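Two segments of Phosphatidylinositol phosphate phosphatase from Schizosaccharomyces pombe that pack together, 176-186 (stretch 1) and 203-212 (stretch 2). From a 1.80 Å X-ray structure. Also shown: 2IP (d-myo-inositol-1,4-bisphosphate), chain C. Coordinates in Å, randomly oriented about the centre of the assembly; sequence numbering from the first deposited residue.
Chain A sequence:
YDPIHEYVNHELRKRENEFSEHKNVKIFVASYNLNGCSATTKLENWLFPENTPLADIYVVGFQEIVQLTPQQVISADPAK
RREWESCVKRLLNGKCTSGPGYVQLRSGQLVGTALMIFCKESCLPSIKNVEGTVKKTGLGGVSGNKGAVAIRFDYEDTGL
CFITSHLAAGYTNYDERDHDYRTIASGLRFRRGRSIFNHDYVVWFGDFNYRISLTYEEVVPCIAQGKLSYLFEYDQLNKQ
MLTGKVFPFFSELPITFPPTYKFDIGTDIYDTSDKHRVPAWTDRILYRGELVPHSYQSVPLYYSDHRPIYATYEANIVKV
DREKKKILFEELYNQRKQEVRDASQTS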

# COMPACT_ATOMS: atom_id res chain seq x y z
N GLU A 176 18.70 -8.69 7.45
CA GLU A 176 17.68 -8.62 8.51
C GLU A 176 16.37 -8.02 7.93
O GLU A 176 15.28 -8.46 8.30
CB GLU A 176 18.18 -7.79 9.68
CG GLU A 176 17.17 -7.84 10.86
CD GLU A 176 17.60 -7.02 12.09
OE1 GLU A 176 18.74 -6.47 12.10
OE2 GLU A 176 16.76 -6.94 13.03
N ARG A 177 16.45 -7.00 7.06
CA ARG A 177 15.21 -6.51 6.45
C ARG A 177 14.57 -7.63 5.61
O ARG A 177 13.34 -7.77 5.55
CB ARG A 177 15.53 -5.29 5.53
CG ARG A 177 15.97 -4.07 6.35
CD ARG A 177 16.20 -2.87 5.47
NE ARG A 177 17.62 -2.72 5.04
CZ ARG A 177 18.60 -2.22 5.82
NH1 ARG A 177 19.85 -2.05 5.36
NH2 ARG A 177 18.36 -1.93 7.10
N ASP A 178 15.38 -8.41 4.91
CA ASP A 178 14.73 -9.47 4.09
C ASP A 178 13.99 -10.47 5.02
O ASP A 178 12.92 -10.97 4.71
CB ASP A 178 15.78 -10.25 3.28
CG ASP A 178 16.37 -9.46 2.15
OD1 ASP A 178 17.30 -10.05 1.49
OD2 ASP A 178 15.97 -8.26 1.87
N HIS A 179 14.61 -10.73 6.16
CA HIS A 179 14.05 -11.64 7.15
C HIS A 179 12.73 -11.04 7.67
O HIS A 179 11.75 -11.75 7.95
CB HIS A 179 15.02 -11.79 8.30
CG HIS A 179 14.41 -12.47 9.48
ND1 HIS A 179 14.14 -11.81 10.67
CD2 HIS A 179 14.02 -13.75 9.66
CE1 HIS A 179 13.62 -12.67 11.54
NE2 HIS A 179 13.54 -13.85 10.94
N ASP A 180 12.72 -9.71 7.83
CA ASP A 180 11.51 -9.04 8.31
C ASP A 180 10.38 -9.20 7.29
O ASP A 180 9.21 -9.39 7.64
CB ASP A 180 11.75 -7.53 8.55
CG ASP A 180 12.56 -7.24 9.78
OD1 ASP A 180 12.77 -8.17 10.59
OD2 ASP A 180 13.03 -6.09 9.96
N TYR A 181 10.73 -9.10 6.01
CA TYR A 181 9.75 -9.31 4.98
C TYR A 181 9.13 -10.69 5.12
O TYR A 181 7.90 -10.85 5.12
CB TYR A 181 10.42 -9.24 3.57
CG TYR A 181 9.52 -9.82 2.51
CD1 TYR A 181 8.46 -9.10 2.00
CD2 TYR A 181 9.63 -11.18 2.15
CE1 TYR A 181 7.50 -9.71 1.18
CE2 TYR A 181 8.69 -11.80 1.36
CZ TYR A 181 7.62 -11.05 0.88
OH TYR A 181 6.63 -11.65 0.19
N ARG A 182 9.99 -11.70 5.25
CA ARG A 182 9.46 -13.05 5.32
C ARG A 182 8.61 -13.28 6.55
O ARG A 182 7.59 -13.97 6.47
CB ARG A 182 10.60 -14.07 5.32
CG ARG A 182 11.41 -14.04 4.02
CD ARG A 182 12.39 -15.26 4.02
NE ARG A 182 13.79 -14.87 4.01
CZ ARG A 182 14.46 -14.50 5.08
NH1 ARG A 182 13.84 -14.46 6.24
NH2 ARG A 182 15.71 -14.18 5.04
N THR A 183 9.03 -12.70 7.67
CA THR A 183 8.35 -12.81 8.97
C THR A 183 6.96 -12.23 8.88
O THR A 183 5.96 -12.81 9.35
CB THR A 183 9.18 -12.08 10.06
OG1 THR A 183 10.44 -12.75 10.23
CG2 THR A 183 8.45 -12.09 11.47
N ILE A 184 6.86 -11.07 8.24
CA ILE A 184 5.57 -10.42 8.09
C ILE A 184 4.70 -11.09 7.06
O ILE A 184 3.48 -11.24 7.25
CB ILE A 184 5.76 -8.91 7.72
CG1 ILE A 184 6.45 -8.19 8.86
CG2 ILE A 184 4.39 -8.31 7.28
CD1 ILE A 184 7.06 -6.76 8.46
N ALA A 185 5.26 -11.48 5.92
CA ALA A 185 4.44 -12.11 4.87
C ALA A 185 3.86 -13.45 5.39
O ALA A 185 2.73 -13.83 5.07
CB ALA A 185 5.30 -12.34 3.64
N SER A 186 4.64 -14.18 6.18
CA SER A 186 4.11 -15.45 6.75
C SER A 186 3.28 -15.19 8.00
O SER A 186 2.34 -15.93 8.32
CB SER A 186 5.25 -16.38 7.18
OG SER A 186 6.19 -16.56 6.12
C1 2IP C . 22.29 2.85 12.06
C2 2IP C . 21.45 3.13 13.33
C3 2IP C . 20.93 4.61 13.37
C4 2IP C . 20.15 5.03 12.10
C5 2IP C . 21.10 4.85 10.90
C6 2IP C . 21.59 3.38 10.75
O1 2IP C . 23.63 2.43 11.94
O2 2IP C . 20.32 2.30 13.41
O3 2IP C . 20.06 4.78 14.45
O4 2IP C . 19.73 6.42 12.23
O5 2IP C . 20.45 5.22 9.68
O6 2IP C . 22.46 3.47 9.62
P4 2IP C . 18.24 6.90 12.34
O41 2IP C . 17.48 6.25 11.12
O42 2IP C . 18.17 8.36 12.27
O43 2IP C . 17.81 6.35 13.71
P1 2IP C . 24.27 1.13 11.55
O11 2IP C . 25.26 0.88 12.69
O12 2IP C . 23.42 -0.10 11.35
O13 2IP C . 25.10 1.48 10.31
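Stretch 2, residues 203-212: VWFGDFNYRI

Stretch 2 enters as part of a β-strand that includes Val-203, Trp-204 and Phe-205, turns a corner at Gly-206 and, from Phe-208 on, runs as a loop past the first turn of stretch 1, which lies wholly within a longer helix. Strand and helix run in roughly opposite senses, their axes crossing at 140° with a closest approach of 12.6 Å, a gap that large side chains must fill. The loop comes nearer: the CA atoms of Arg-177 and Phe-208 are 7.3 Å apart, against 10.2 Å for those of Ala-185 and Trp-204.

Trp-204 spans the wide end. With chi1 at -173° (t), its indole reaches the helix, where CZ2 lies 3.4 Å from Ile-184 CG2 and CZ3 3.4 Å from Tyr-181 CE1. The planes of the Tyr-181 ring and the indole six-membered ring differ by 28°, but the rings are slid apart and barely overlap. At Ala-185, whose side chain is a single methyl, the indole lies close to the backbone, with Trp-204 CH2 3.9 Å from Ala-185 N.

At the loop end, Arg-177 covers the most surface. Its CB-to-CD portion lies over one face of Tyr-210, with Arg-177 CB 3.4 Å from Tyr-210 CZ and Arg-177 CD 3.7 Å from the ring centroid, almost on the ring normal. The long aliphatic chain thus supplies CH groups to the aromatic face, while the guanidinium continues to the loop backbone, placing CZ 3.2 Å from Asn-209 O.

Tyr-210 adds a polar anchor at its edge: its OH donates a 2.6 Å hydrogen bond to Asp-178 OD2, so one ring serves both neighbours.

Gly-206 suits the corner because its phi/psi of 137/-153 would jam a CB against the preceding carbonyl. Beyond Tyr-210, Arg-211 turns to the ligand, its NH1 donating a 3.0 Å hydrogen bond to O5 of 2IP.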

# COMPACT_ATOMS: atom_id res chain seq x y z
N VAL A 203 -1.10 -3.61 -1.57
CA VAL A 203 -0.13 -2.49 -1.65
C VAL A 203 0.57 -2.58 -0.33
O VAL A 203 -0.09 -2.61 0.74
CB VAL A 203 -0.79 -1.08 -1.80
CG1 VAL A 203 0.31 0.00 -1.76
CG2 VAL A 203 -1.52 -1.00 -3.13
N TRP A 204 1.91 -2.73 -0.38
CA TRP A 204 2.69 -2.88 0.86
C TRP A 204 3.71 -1.75 0.80
O TRP A 204 4.45 -1.63 -0.18
CB TRP A 204 3.37 -4.23 0.87
CG TRP A 204 4.07 -4.63 2.11
CD1 TRP A 204 4.56 -3.83 3.11
CD2 TRP A 204 4.40 -5.97 2.48
NE1 TRP A 204 5.15 -4.60 4.06
CE2 TRP A 204 5.07 -5.92 3.69
CE3 TRP A 204 4.19 -7.22 1.87
CZ2 TRP A 204 5.56 -7.08 4.35
CZ3 TRP A 204 4.68 -8.38 2.54
CH2 TRP A 204 5.34 -8.29 3.74
N PHE A 205 3.79 -0.95 1.86
CA PHE A 205 4.62 0.22 1.79
C PHE A 205 5.08 0.70 3.16
O PHE A 205 4.61 0.21 4.18
CB PHE A 205 3.78 1.37 1.13
CG PHE A 205 2.59 1.87 2.02
CD1 PHE A 205 2.75 2.99 2.84
CD2 PHE A 205 1.36 1.22 2.02
CE1 PHE A 205 1.70 3.46 3.64
CE2 PHE A 205 0.28 1.66 2.80
CZ PHE A 205 0.45 2.81 3.63
N GLY A 206 5.97 1.69 3.14
CA GLY A 206 6.43 2.30 4.40
C GLY A 206 7.92 2.52 4.42
O GLY A 206 8.53 2.69 3.38
N ASP A 207 8.51 2.53 5.62
CA ASP A 207 9.94 2.78 5.78
C ASP A 207 10.53 1.38 5.85
O ASP A 207 10.70 0.78 6.93
CB ASP A 207 10.20 3.53 7.09
CG ASP A 207 11.69 3.85 7.29
OD1 ASP A 207 12.52 3.27 6.53
OD2 ASP A 207 12.01 4.65 8.21
N PHE A 208 10.87 0.87 4.67
CA PHE A 208 11.46 -0.48 4.60
C PHE A 208 12.92 -0.43 5.02
O PHE A 208 13.55 -1.46 5.24
CB PHE A 208 11.30 -1.10 3.19
CG PHE A 208 9.89 -1.33 2.75
CD1 PHE A 208 8.83 -1.39 3.68
CD2 PHE A 208 9.60 -1.59 1.39
CE1 PHE A 208 7.55 -1.73 3.28
CE2 PHE A 208 8.34 -1.92 0.98
CZ PHE A 208 7.29 -2.00 1.92
N ASN A 209 13.50 0.78 5.07
CA ASN A 209 14.85 0.97 5.57
C ASN A 209 16.00 0.49 4.72
O ASN A 209 17.14 0.54 5.17
CB ASN A 209 15.03 0.41 7.01
CG ASN A 209 15.16 1.54 8.10
OD1 ASN A 209 15.84 2.54 7.89
ND2 ASN A 209 14.46 1.38 9.25
N TYR A 210 15.71 0.07 3.49
CA TYR A 210 16.78 -0.35 2.59
C TYR A 210 17.58 0.86 2.18
O TYR A 210 17.01 1.99 1.97
CB TYR A 210 16.23 -1.06 1.39
CG TYR A 210 15.73 -2.48 1.71
CD1 TYR A 210 14.40 -2.71 2.06
CD2 TYR A 210 16.60 -3.58 1.63
CE1 TYR A 210 13.92 -4.00 2.30
CE2 TYR A 210 16.13 -4.87 1.90
CZ TYR A 210 14.77 -5.05 2.23
OH TYR A 210 14.32 -6.31 2.46
N ARG A 211 18.88 0.64 2.00
CA ARG A 211 19.84 1.76 1.80
C ARG A 211 20.58 1.74 0.45
O ARG A 211 20.43 0.79 -0.36
CB ARG A 211 20.89 1.75 2.93
CG ARG A 211 20.31 1.70 4.37
CD ARG A 211 19.36 2.88 4.65
NE ARG A 211 18.75 2.74 5.98
CZ ARG A 211 19.30 3.19 7.11
NH1 ARG A 211 20.47 3.82 7.07
NH2 ARG A 211 18.70 2.95 8.29
N ILE A 212 21.30 2.85 0.17
CA ILE A 212 22.12 2.88 -1.07
C ILE A 212 23.51 2.47 -0.58
O ILE A 212 24.10 3.13 0.31
CB ILE A 212 22.14 4.31 -1.65
CG1 ILE A 212 20.72 4.68 -2.13
CG2 ILE A 212 23.15 4.41 -2.82
CD1 ILE A 212 20.66 6.17 -2.46